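Local coordinates for protein Orf34 (Pseudomonas syringae pv. syringae, PDB 5KLP) that acetylates serine, threonine and lysine residues of host plant proteins, including tubulin, using acetyl-CoA and the cofactor inositol hexakisphosphate, and so impairs host immunity, at residues 189-194 against 327-332; 251-256 against 279-284; 261-266 against 297-302. The protein carries 10 engineered substitutions. All blocks are in the same frame, centred on the assembly; numbering follows the deposited sequence.

Contact 1 (189-194 against 327-332); sequences CVMYSL and GFRLQE. With IHP (inositol hexakisphosphate), chain D.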
loop_
_atom_site.group_PDB
_atom_site.type_symbol
_atom_site.label_atom_id
_atom_site.label_comp_id
_atom_site.label_asym_id
_atom_site.label_seq_id
_atom_site.Cartn_x
_atom_site.Cartn_y
_atom_site.Cartn_z
ATOM N N CYS A 189 -2.440 -7.612 0.706
ATOM C CA CYS A 189 -2.668 -6.247 0.260
ATOM C C CYS A 189 -3.036 -5.304 1.396
ATOM O O CYS A 189 -2.736 -4.118 1.334
ATOM C CB CYS A 189 -3.756 -6.237 -0.818
ATOM S SG CYS A 189 -3.064 -6.591 -2.467
ATOM N N VAL A 190 -3.649 -5.825 2.451
ATOM C CA VAL A 190 -3.926 -4.985 3.594
ATOM C C VAL A 190 -2.625 -4.511 4.238
ATOM O O VAL A 190 -2.521 -3.354 4.623
ATOM C CB VAL A 190 -4.775 -5.700 4.647
ATOM C CG1 VAL A 190 -4.993 -4.802 5.841
ATOM C CG2 VAL A 190 -6.124 -6.126 4.059
HETATM N N MSE A 191 -1.645 -5.406 4.362
HETATM C CA MSE A 191 -0.368 -5.056 4.977
HETATM C C MSE A 191 0.404 -4.070 4.085
HETATM O O MSE A 191 1.006 -3.124 4.597
HETATM C CB MSE A 191 0.471 -6.311 5.249
HETATM C CG MSE A 191 -0.011 -7.121 6.462
HETATM SE SE MSE A 191 -0.099 -5.986 8.093
HETATM C CE MSE A 191 -2.057 -5.834 8.227
ATOM N N TYR A 192 0.387 -4.276 2.766
ATOM C CA TYR A 192 1.048 -3.312 1.871
ATOM C C TYR A 192 0.373 -1.951 1.986
ATOM O O TYR A 192 1.033 -0.923 2.049
ATOM C CB TYR A 192 1.030 -3.769 0.404
ATOM C CG TYR A 192 2.106 -4.779 0.075
ATOM C CD1 TYR A 192 3.415 -4.381 -0.152
ATOM C CD2 TYR A 192 1.812 -6.144 0.027
ATOM C CE1 TYR A 192 4.412 -5.320 -0.438
ATOM C CE2 TYR A 192 2.791 -7.077 -0.259
ATOM C CZ TYR A 192 4.086 -6.660 -0.494
ATOM O OH TYR A 192 5.054 -7.599 -0.775
ATOM N N SER A 193 -0.955 -1.955 2.020
ATOM C CA SER A 193 -1.696 -0.703 2.089
ATOM C C SER A 193 -1.423 0.035 3.399
ATOM O O SER A 193 -1.286 1.259 3.409
ATOM C CB SER A 193 -3.202 -0.963 1.921
ATOM O OG SER A 193 -3.492 -1.483 0.627
ATOM N N LEU A 194 -1.377 -0.707 4.506
ATOM C CA LEU A 194 -1.070 -0.108 5.807
ATOM C C LEU A 194 0.350 0.441 5.800
ATOM O O LEU A 194 0.595 1.574 6.216
ATOM C CB LEU A 194 -1.261 -1.131 6.944
ATOM C CG LEU A 194 -0.842 -0.671 8.342
ATOM C CD1 LEU A 194 -1.613 0.587 8.734
ATOM C CD2 LEU A 194 -1.047 -1.776 9.397
ATOM N N GLY A 327 7.026 -9.963 7.869
ATOM C CA GLY A 327 7.736 -9.346 8.974
ATOM C C GLY A 327 7.064 -8.050 9.412
ATOM O O GLY A 327 6.963 -7.765 10.605
ATOM N N PHE A 328 6.610 -7.260 8.443
ATOM C CA PHE A 328 5.890 -6.033 8.756
ATOM C C PHE A 328 4.617 -6.345 9.569
ATOM O O PHE A 328 4.285 -5.629 10.507
ATOM C CB PHE A 328 5.548 -5.258 7.471
ATOM C CG PHE A 328 4.699 -4.035 7.715
ATOM C CD1 PHE A 328 5.229 -2.920 8.350
ATOM C CD2 PHE A 328 3.361 -4.024 7.359
ATOM C CE1 PHE A 328 4.441 -1.800 8.603
ATOM C CE2 PHE A 328 2.568 -2.920 7.613
ATOM C CZ PHE A 328 3.109 -1.802 8.236
ATOM N N ARG A 329 3.921 -7.424 9.217
ATOM C CA ARG A 329 2.710 -7.796 9.949
ATOM C C ARG A 329 3.028 -8.108 11.413
ATOM O O ARG A 329 2.295 -7.688 12.296
ATOM C CB ARG A 329 1.999 -8.983 9.294
ATOM C CG ARG A 329 0.693 -9.400 10.002
ATOM C CD ARG A 329 -0.126 -10.333 9.094
ATOM N NE ARG A 329 0.798 -11.099 8.282
ATOM C CZ ARG A 329 0.752 -11.229 6.963
ATOM N NH1 ARG A 329 -0.215 -10.686 6.233
ATOM N NH2 ARG A 329 1.691 -11.937 6.383
ATOM N N LEU A 330 4.111 -8.844 11.654
ATOM C CA LEU A 330 4.560 -9.150 13.008
ATOM C C LEU A 330 4.854 -7.858 13.781
ATOM O O LEU A 330 4.526 -7.728 14.960
ATOM C CB LEU A 330 5.807 -10.038 12.961
ATOM C CG LEU A 330 5.630 -11.373 12.216
ATOM C CD1 LEU A 330 6.909 -12.193 12.259
ATOM C CD2 LEU A 330 4.470 -12.183 12.789
ATOM N N GLN A 331 5.490 -6.909 13.104
ATOM C CA GLN A 331 5.798 -5.612 13.689
ATOM C C GLN A 331 4.535 -4.865 14.114
ATOM O O GLN A 331 4.482 -4.279 15.204
ATOM C CB GLN A 331 6.592 -4.766 12.693
ATOM C CG GLN A 331 6.659 -3.304 13.044
ATOM C CD GLN A 331 7.302 -2.487 11.934
ATOM O OE1 GLN A 331 8.521 -2.516 11.750
ATOM N NE2 GLN A 331 6.472 -1.789 11.158
ATOM N N GLU A 332 3.515 -4.896 13.258
ATOM C CA GLU A 332 2.273 -4.183 13.544
ATOM C C GLU A 332 1.502 -4.803 14.715
ATOM O O GLU A 332 0.971 -4.093 15.558
ATOM C CB GLU A 332 1.400 -4.141 12.301
ATOM C CG GLU A 332 2.044 -3.329 11.198
ATOM C CD GLU A 332 2.495 -1.974 11.706
ATOM O OE1 GLU A 332 1.617 -1.091 11.855
ATOM O OE2 GLU A 332 3.712 -1.799 11.968
HETATM C C1 IHP D . 10.302 1.054 12.087
HETATM C C2 IHP D . 9.711 0.470 10.725
HETATM C C3 IHP D . 10.374 -0.735 9.954
HETATM C C4 IHP D . 11.748 -1.241 10.600
HETATM C C5 IHP D . 12.500 -0.294 11.517
HETATM C C6 IHP D . 11.485 0.125 12.572
HETATM O O11 IHP D . 10.615 2.322 12.001
HETATM P P1 IHP D . 10.071 3.661 12.884
HETATM O O21 IHP D . 9.908 4.862 11.955
HETATM O O31 IHP D . 11.099 4.022 13.961
HETATM O O41 IHP D . 8.742 3.458 13.591
HETATM O O12 IHP D . 9.328 1.451 9.839
HETATM P P2 IHP D . 7.690 1.552 9.466
HETATM O O22 IHP D . 6.880 1.819 10.753
HETATM O O32 IHP D . 7.338 2.629 8.435
HETATM O O42 IHP D . 7.214 0.168 8.963
HETATM O O13 IHP D . 10.547 -0.332 8.759
HETATM P P3 IHP D . 9.998 -0.788 7.232
HETATM O O23 IHP D . 8.493 -0.770 6.962
HETATM O O33 IHP D . 10.646 0.408 6.538
HETATM O O43 IHP D . 10.579 -2.105 6.727
HETATM O O14 IHP D . 12.585 -1.727 9.673
HETATM P P4 IHP D . 12.732 -3.310 9.357
HETATM O O24 IHP D . 11.586 -3.819 8.480
HETATM O O34 IHP D . 14.080 -3.643 8.685
HETATM O O44 IHP D . 12.691 -4.128 10.662
HETATM O O15 IHP D . 13.198 0.688 10.924
HETATM P P5 IHP D . 14.902 0.766 10.932
HETATM O O25 IHP D . 15.504 -0.562 11.406
HETATM O O35 IHP D . 15.448 1.042 9.504
HETATM O O45 IHP D . 15.432 1.866 11.857
HETATM O O16 IHP D . 12.099 0.660 13.625
HETATM P P6 IHP D . 11.613 0.492 15.177
HETATM O O26 IHP D . 11.051 -0.910 15.408
HETATM O O36 IHP D . 12.776 0.726 16.158
HETATM O O46 IHP D . 10.525 1.516 15.520
#
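The aromatic ring of Phe328 meets the 189-194 helix along one flank and the cofactor along another. CG anti to the backbone N (chi1 175°) turns the ring so that CE2 lies 3.4 Å from Met191 O, while CZ meets Leu194 CG at 4.1 Å, with the leucine at the ring edge. On its far flank, CE1 is 3.4 Å from phosphate oxygen O42 of IHP, again near the ring plane. Met191, present as selenomethionine, folds back through its bent chain to put SE 4.0 Å from Phe328 CD2, an oblique Met-aromatic contact. The same selenium rests against Arg329 CA at 3.8 Å, and the two side chains cross at about a right angle. Leu194 CD2 and Glu332 OE1 approach tip to tip, whereas Glu332 CG sits over one face of the Phe328 ring, offset toward the rim. The amide of Gln331 fixes the polar side: NE2 donates to IHP O42 (3.0 Å) and, almost straight at 171°, to the anti lone pair of Glu332 OE2 (2.9 Å). Glu332 is further held by a salt bridge to Arg335, and the buried guanidinium of Arg329 by Asp326, Asp65 and Asp188. Active-site Cys189 begins helix 189-202, and its carbonyl O accepts from both N and OG of Ser193. Through the Met191 and Leu194 contacts, the helix that bears the active-site cysteine packs against one that touches the cofactor. The segments' axes cross at 69°, 10.1 Å apart; helices 40-53 and 61-79 pack on Met191 and Arg329, and helix 21-36 on Leu330.

Contact 2 (251-256 against 279-284); sequences FGADVL and GRMAGR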
loop_
_atom_site.group_PDB
_atom_site.type_symbol
_atom_site.label_atom_id
_atom_site.label_comp_id
_atom_site.label_asym_id
_atom_site.label_seq_id
_atom_site.Cartn_x
_atom_site.Cartn_y
_atom_site.Cartn_z
ATOM N N PHE A 251 3.878 4.201 -12.890
ATOM C CA PHE A 251 4.538 3.109 -12.203
ATOM C C PHE A 251 5.220 3.637 -10.957
ATOM O O PHE A 251 5.820 4.721 -10.984
ATOM C CB PHE A 251 5.537 2.423 -13.129
ATOM C CG PHE A 251 6.282 1.310 -12.474
ATOM C CD1 PHE A 251 5.616 0.171 -12.066
ATOM C CD2 PHE A 251 7.650 1.395 -12.280
ATOM C CE1 PHE A 251 6.303 -0.864 -11.467
ATOM C CE2 PHE A 251 8.346 0.357 -11.678
ATOM C CZ PHE A 251 7.668 -0.767 -11.268
ATOM N N GLY A 252 5.111 2.878 -9.870
ATOM C CA GLY A 252 5.584 3.310 -8.562
ATOM C C GLY A 252 7.013 3.837 -8.508
ATOM O O GLY A 252 7.250 4.910 -7.957
ATOM N N ALA A 253 7.960 3.097 -9.085
ATOM C CA ALA A 253 9.370 3.480 -9.017
ATOM C C ALA A 253 9.654 4.820 -9.688
ATOM O O ALA A 253 10.632 5.482 -9.347
ATOM C CB ALA A 253 10.247 2.403 -9.636
ATOM N N ASP A 254 8.803 5.224 -10.629
ATOM C CA ASP A 254 9.009 6.487 -11.335
ATOM C C ASP A 254 8.652 7.714 -10.505
ATOM O O ASP A 254 9.231 8.774 -10.710
ATOM C CB ASP A 254 8.208 6.512 -12.642
ATOM C CG ASP A 254 8.811 5.612 -13.705
ATOM O OD1 ASP A 254 10.049 5.454 -13.711
ATOM O OD2 ASP A 254 8.059 5.052 -14.525
ATOM N N VAL A 255 7.716 7.572 -9.568
ATOM C CA VAL A 255 7.187 8.739 -8.864
ATOM C C VAL A 255 7.190 8.646 -7.333
ATOM O O VAL A 255 6.906 9.631 -6.659
ATOM C CB VAL A 255 5.740 9.044 -9.313
ATOM C CG1 VAL A 255 5.701 9.384 -10.796
ATOM C CG2 VAL A 255 4.828 7.871 -9.015
ATOM N N LEU A 256 7.486 7.470 -6.792
ATOM C CA LEU A 256 7.489 7.258 -5.344
ATOM C C LEU A 256 8.903 6.933 -4.868
ATOM O O LEU A 256 9.714 6.444 -5.645
ATOM C CB LEU A 256 6.537 6.122 -4.967
ATOM C CG LEU A 256 5.060 6.292 -5.320
ATOM C CD1 LEU A 256 4.273 5.035 -4.920
ATOM C CD2 LEU A 256 4.491 7.527 -4.639
ATOM N N GLY A 279 19.066 6.103 -10.523
ATOM C CA GLY A 279 19.606 5.684 -9.239
ATOM C C GLY A 279 18.661 5.824 -8.055
ATOM O O GLY A 279 19.056 5.620 -6.903
ATOM N N ARG A 280 17.405 6.162 -8.319
ATOM C CA ARG A 280 16.491 6.488 -7.228
ATOM C C ARG A 280 16.127 5.288 -6.365
ATOM O O ARG A 280 15.767 5.448 -5.196
ATOM C CB ARG A 280 15.228 7.144 -7.785
ATOM C CG ARG A 280 15.413 8.643 -8.074
ATOM C CD ARG A 280 14.176 9.285 -8.691
ATOM N NE ARG A 280 12.952 8.929 -7.982
ATOM C CZ ARG A 280 12.069 8.044 -8.433
ATOM N NH1 ARG A 280 12.279 7.438 -9.598
ATOM N NH2 ARG A 280 10.979 7.768 -7.730
HETATM N N MSE A 281 16.236 4.086 -6.920
HETATM C CA MSE A 281 15.896 2.879 -6.173
HETATM C C MSE A 281 17.138 2.196 -5.604
HETATM O O MSE A 281 17.043 1.109 -5.037
HETATM C CB MSE A 281 15.140 1.893 -7.065
HETATM C CG MSE A 281 13.838 2.415 -7.649
HETATM SE SE MSE A 281 12.477 2.695 -6.262
HETATM C CE MSE A 281 12.399 4.657 -6.349
ATOM N N ALA A 282 18.295 2.831 -5.751
ATOM C CA ALA A 282 19.566 2.143 -5.532
ATOM C C ALA A 282 20.291 2.547 -4.248
ATOM O O ALA A 282 21.402 2.085 -3.992
ATOM C CB ALA A 282 20.484 2.368 -6.732
ATOM N N GLY A 283 19.690 3.433 -3.461
ATOM C CA GLY A 283 20.336 3.906 -2.250
ATOM C C GLY A 283 20.030 3.076 -1.020
ATOM O O GLY A 283 19.478 1.983 -1.110
ATOM N N ARG A 284 20.385 3.618 0.138
ATOM C CA ARG A 284 20.135 2.975 1.422
ATOM C C ARG A 284 18.643 2.922 1.740
ATOM O O ARG A 284 17.932 3.904 1.552
ATOM C CB ARG A 284 20.898 3.723 2.524
ATOM C CG ARG A 284 20.760 3.116 3.898
ATOM C CD ARG A 284 21.286 4.041 5.000
ATOM N NE ARG A 284 21.549 3.304 6.235
ATOM C CZ ARG A 284 22.717 3.262 6.862
ATOM N NH1 ARG A 284 23.755 3.925 6.375
ATOM N NH2 ARG A 284 22.841 2.560 7.983
#
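A side-chain-to-backbone contact, in which the Arg280 guanidinium grips the carbonyl oxygen of Ala253, joins the short helical turn that follows edge strand 248-251 of the mixed sheet to a type I beta turn, Gly279 to Ala282, in the long loop between helices 267-274 and 296-302. The turn points both Arg280 and Met281 at the 251-256 segment. Arg280 leaves the backbone with CG anti to the carbonyl carbon, runs straight through chi2 and bends at chi3 (47°), which swings the guanidinium edge-on to Ala253 O. NH1 donates to that oxygen at 2.6 Å, in the carbonyl plane but bent to 139°; NH2 adds a weak bond to the same atom at 2.8 Å. NH2 also lies 2.8 Å from Leu256 O, but at too poor an angle for a hydrogen bond. The guanidinium is sandwiched: Asp254 O lies over one face, 3.5 Å from NH1, and Met281 CE over the opposite face, offset toward the rim. Met281, a selenomethionine bent at chi2 and chi3, lays its SE 4.1 Å from Ala253 CB and carries its methyl on to Leu256 O, 3.3 Å from CE. Leu273 of helix 267-274 touches both Ala253 and Met281. Asp254 turns away, to salt bridges with Arg276 and Arg228, and NH1 of Arg280 has an anionic partner in Asp278. A cation thus meets several backbone carbonyls of residues 253-256, so its charge probably complements their partial negative charge, while the selenomethionine methyl lies against one face and may partly shield it from solvent.

Contact 3 (261-266 against 297-302); sequences YKHGAS and VQRNQA. With IHP (inositol hexakisphosphate), chain D.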
loop_
_atom_site.group_PDB
_atom_site.type_symbol
_atom_site.label_atom_id
_atom_site.label_comp_id
_atom_site.label_asym_id
_atom_site.label_seq_id
_atom_site.Cartn_x
_atom_site.Cartn_y
_atom_site.Cartn_z
ATOM N N TYR A 261 9.170 0.037 -1.949
ATOM C CA TYR A 261 9.598 -1.239 -2.509
ATOM C C TYR A 261 10.315 -2.124 -1.502
ATOM O O TYR A 261 10.728 -3.231 -1.832
ATOM C CB TYR A 261 10.472 -1.004 -3.761
ATOM C CG TYR A 261 9.605 -0.633 -4.941
ATOM C CD1 TYR A 261 8.973 -1.621 -5.690
ATOM C CD2 TYR A 261 9.334 0.701 -5.246
ATOM C CE1 TYR A 261 8.134 -1.299 -6.739
ATOM C CE2 TYR A 261 8.498 1.038 -6.302
ATOM C CZ TYR A 261 7.908 0.032 -7.048
ATOM O OH TYR A 261 7.063 0.342 -8.083
ATOM N N LYS A 262 10.436 -1.651 -0.266
ATOM C CA LYS A 262 11.126 -2.404 0.775
ATOM C C LYS A 262 10.517 -3.789 1.067
ATOM O O LYS A 262 11.229 -4.713 1.471
ATOM C CB LYS A 262 11.157 -1.582 2.075
ATOM C CG LYS A 262 12.099 -0.404 2.054
ATOM C CD LYS A 262 12.180 0.273 3.410
ATOM C CE LYS A 262 12.985 -0.567 4.416
ATOM N NZ LYS A 262 13.200 0.159 5.712
ATOM N N HIS A 263 9.205 -3.931 0.885
ATOM C CA HIS A 263 8.538 -5.211 1.160
ATOM C C HIS A 263 8.176 -5.974 -0.106
ATOM O O HIS A 263 7.375 -6.910 -0.064
ATOM C CB HIS A 263 7.287 -4.966 2.008
ATOM C CG HIS A 263 7.598 -4.321 3.317
ATOM N ND1 HIS A 263 8.341 -4.953 4.290
ATOM C CD2 HIS A 263 7.348 -3.075 3.781
ATOM C CE1 HIS A 263 8.503 -4.138 5.315
ATOM N NE2 HIS A 263 7.910 -2.992 5.033
ATOM N N GLY A 264 8.777 -5.564 -1.221
ATOM C CA GLY A 264 8.586 -6.229 -2.494
ATOM C C GLY A 264 8.963 -7.693 -2.374
ATOM O O GLY A 264 10.006 -8.037 -1.815
ATOM N N ALA A 265 8.112 -8.561 -2.900
ATOM C CA ALA A 265 8.357 -9.997 -2.804
ATOM C C ALA A 265 9.501 -10.428 -3.709
ATOM O O ALA A 265 10.296 -11.287 -3.341
ATOM C CB ALA A 265 7.092 -10.774 -3.141
ATOM N N SER A 266 9.604 -9.808 -4.880
ATOM C CA SER A 266 10.486 -10.322 -5.922
ATOM C C SER A 266 11.950 -9.875 -5.800
ATOM O O SER A 266 12.270 -8.678 -5.819
ATOM C CB SER A 266 9.944 -9.921 -7.301
ATOM O OG SER A 266 10.864 -10.273 -8.317
ATOM N N VAL A 297 18.267 -4.770 -2.720
ATOM C CA VAL A 297 18.583 -6.172 -2.971
ATOM C C VAL A 297 19.052 -6.887 -1.691
ATOM O O VAL A 297 18.659 -8.021 -1.425
ATOM C CB VAL A 297 19.635 -6.312 -4.078
ATOM C CG1 VAL A 297 20.218 -7.708 -4.077
ATOM C CG2 VAL A 297 18.990 -5.993 -5.440
ATOM N N GLN A 298 19.862 -6.215 -0.885
ATOM C CA GLN A 298 20.351 -6.820 0.347
ATOM C C GLN A 298 19.199 -7.088 1.301
ATOM O O GLN A 298 19.162 -8.119 1.971
ATOM C CB GLN A 298 21.391 -5.923 1.015
ATOM C CG GLN A 298 22.709 -5.841 0.237
ATOM C CD GLN A 298 23.603 -4.740 0.748
ATOM O OE1 GLN A 298 23.126 -3.696 1.195
ATOM N NE2 GLN A 298 24.907 -4.971 0.708
ATOM N N ARG A 299 18.249 -6.160 1.352
ATOM C CA ARG A 299 17.091 -6.344 2.207
ATOM C C ARG A 299 16.286 -7.552 1.756
ATOM O O ARG A 299 15.944 -8.421 2.573
ATOM C CB ARG A 299 16.201 -5.098 2.223
ATOM C CG ARG A 299 14.988 -5.325 3.089
ATOM C CD ARG A 299 14.008 -4.165 3.140
ATOM N NE ARG A 299 12.894 -4.596 3.975
ATOM C CZ ARG A 299 12.855 -4.478 5.300
ATOM N NH1 ARG A 299 13.847 -3.895 5.960
ATOM N NH2 ARG A 299 11.802 -4.939 5.966
ATOM N N ASN A 300 16.023 -7.620 0.453
ATOM C CA ASN A 300 15.258 -8.718 -0.115
ATOM C C ASN A 300 15.887 -10.058 0.228
ATOM O O ASN A 300 15.191 -10.993 0.639
ATOM C CB ASN A 300 15.147 -8.569 -1.636
ATOM C CG ASN A 300 14.170 -9.561 -2.247
ATOM O OD1 ASN A 300 14.481 -10.745 -2.391
ATOM N ND2 ASN A 300 12.980 -9.084 -2.606
ATOM N N GLN A 301 17.206 -10.146 0.088
ATOM C CA GLN A 301 17.913 -11.380 0.424
ATOM C C GLN A 301 17.885 -11.696 1.919
ATOM O O GLN A 301 17.857 -12.862 2.307
ATOM C CB GLN A 301 19.360 -11.330 -0.065
ATOM C CG GLN A 301 19.475 -11.522 -1.579
ATOM C CD GLN A 301 19.278 -12.971 -2.016
ATOM O OE1 GLN A 301 18.933 -13.842 -1.213
ATOM N NE2 GLN A 301 19.483 -13.227 -3.302
ATOM N N ALA A 302 17.890 -10.668 2.759
ATOM C CA ALA A 302 17.870 -10.895 4.199
ATOM C C ALA A 302 16.545 -11.527 4.629
ATOM O O ALA A 302 16.481 -12.245 5.631
ATOM C CB ALA A 302 18.117 -9.593 4.955
HETATM C C1 IHP D . 10.302 1.054 12.087
HETATM C C2 IHP D . 9.711 0.470 10.725
HETATM C C3 IHP D . 10.374 -0.735 9.954
HETATM C C4 IHP D . 11.748 -1.241 10.600
HETATM C C5 IHP D . 12.500 -0.294 11.517
HETATM C C6 IHP D . 11.485 0.125 12.572
HETATM O O11 IHP D . 10.615 2.322 12.001
HETATM P P1 IHP D . 10.071 3.661 12.884
HETATM O O21 IHP D . 9.908 4.862 11.955
HETATM O O31 IHP D . 11.099 4.022 13.961
HETATM O O41 IHP D . 8.742 3.458 13.591
HETATM O O12 IHP D . 9.328 1.451 9.839
HETATM P P2 IHP D . 7.690 1.552 9.466
HETATM O O22 IHP D . 6.880 1.819 10.753
HETATM O O32 IHP D . 7.338 2.629 8.435
HETATM O O42 IHP D . 7.214 0.168 8.963
HETATM O O13 IHP D . 10.547 -0.332 8.759
HETATM P P3 IHP D . 9.998 -0.788 7.232
HETATM O O23 IHP D . 8.493 -0.770 6.962
HETATM O O33 IHP D . 10.646 0.408 6.538
HETATM O O43 IHP D . 10.579 -2.105 6.727
HETATM O O14 IHP D . 12.585 -1.727 9.673
HETATM P P4 IHP D . 12.732 -3.310 9.357
HETATM O O24 IHP D . 11.586 -3.819 8.480
HETATM O O34 IHP D . 14.080 -3.643 8.685
HETATM O O44 IHP D . 12.691 -4.128 10.662
HETATM O O15 IHP D . 13.198 0.688 10.924
HETATM P P5 IHP D . 14.902 0.766 10.932
HETATM O O25 IHP D . 15.504 -0.562 11.406
HETATM O O35 IHP D . 15.448 1.042 9.504
HETATM O O45 IHP D . 15.432 1.866 11.857
HETATM O O16 IHP D . 12.099 0.660 13.625
HETATM P P6 IHP D . 11.613 0.492 15.177
HETATM O O26 IHP D . 11.051 -0.910 15.408
HETATM O O36 IHP D . 12.776 0.726 16.158
HETATM O O46 IHP D . 10.525 1.516 15.520
HETATM O O HOH W 1 12.518 -6.661 -2.068
#
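Three cationic or potentially cationic side chains of the inositol hexakisphosphate pocket converge here, Lys262 and His263 from a loop and Arg299 from helix 296-302. Arg299 stands fully extended from CG to NE, CG anti to the backbone N, and reaches from its helix to the ligand. Its terminal nitrogens bind two oxygens of one phosphate: NH1 to IHP O34 at 2.7 Å, nearly straight at 168°, and NH2 to IHP O24 at 2.8 Å. On the way, NE makes a weak bond to Lys262 O (3.0 Å), which probably helps to hold the arm against the loop. Lys262 bends at chi3, passes CE over one face of the guanidinium and gives NZ to IHP O33 at 2.7 Å. Only 4.1 Å separates Lys262 NZ from Arg299 NH1, a repulsion that the phosphates probably offset. The type I turn from Tyr261 to Gly264 sets Lys262 and His263 side by side at its corner. Although its CB heads away from the helix, the His263 ring returns with NE2 bonded to IHP O23 at 3.0 Å in the ring plane, and stands almost perpendicular (87°) to the guanidinium. Ser324 OG, hydrogen-bonded to His263 ND1 and Arg299 NH2, links the two and probably helps to orient them. Farther along, a water bridges the two segments, donating to Gly264 O and accepting from Asn300 ND2 at 2.5 Å. Beyond it lie Ala265 and Ser266, which belong to the CoA site; Ser266 is the N-cap of helix 267-274, its OG bonded to Gln269 N.

Overall arrangement
Followed from the N terminus, the chain first lays down helices 21-36, 40-53 and 61-79 and most of the mixed sheet before reaching residues 189-194. These pair with 327-332, near the C terminus, so contact 1 closes a loop of 132 residues that contains both other contacts. Within it, 251-256 returns to 279-284 after 22 residues, and 261-266 to 297-302 after 30; since 261-266 starts before contact 2 is closed, contacts 2 and 3 cross. Tyr261 touches Met281 and Ala253, joining the crossed pair. Contacts 1 and 3 meet through Tyr192 on the backbone of His263 and Phe328 on its ring, and both border the cofactor, while contact 2 anchors the loop beyond helix 267-274 beside edge strand 248-251.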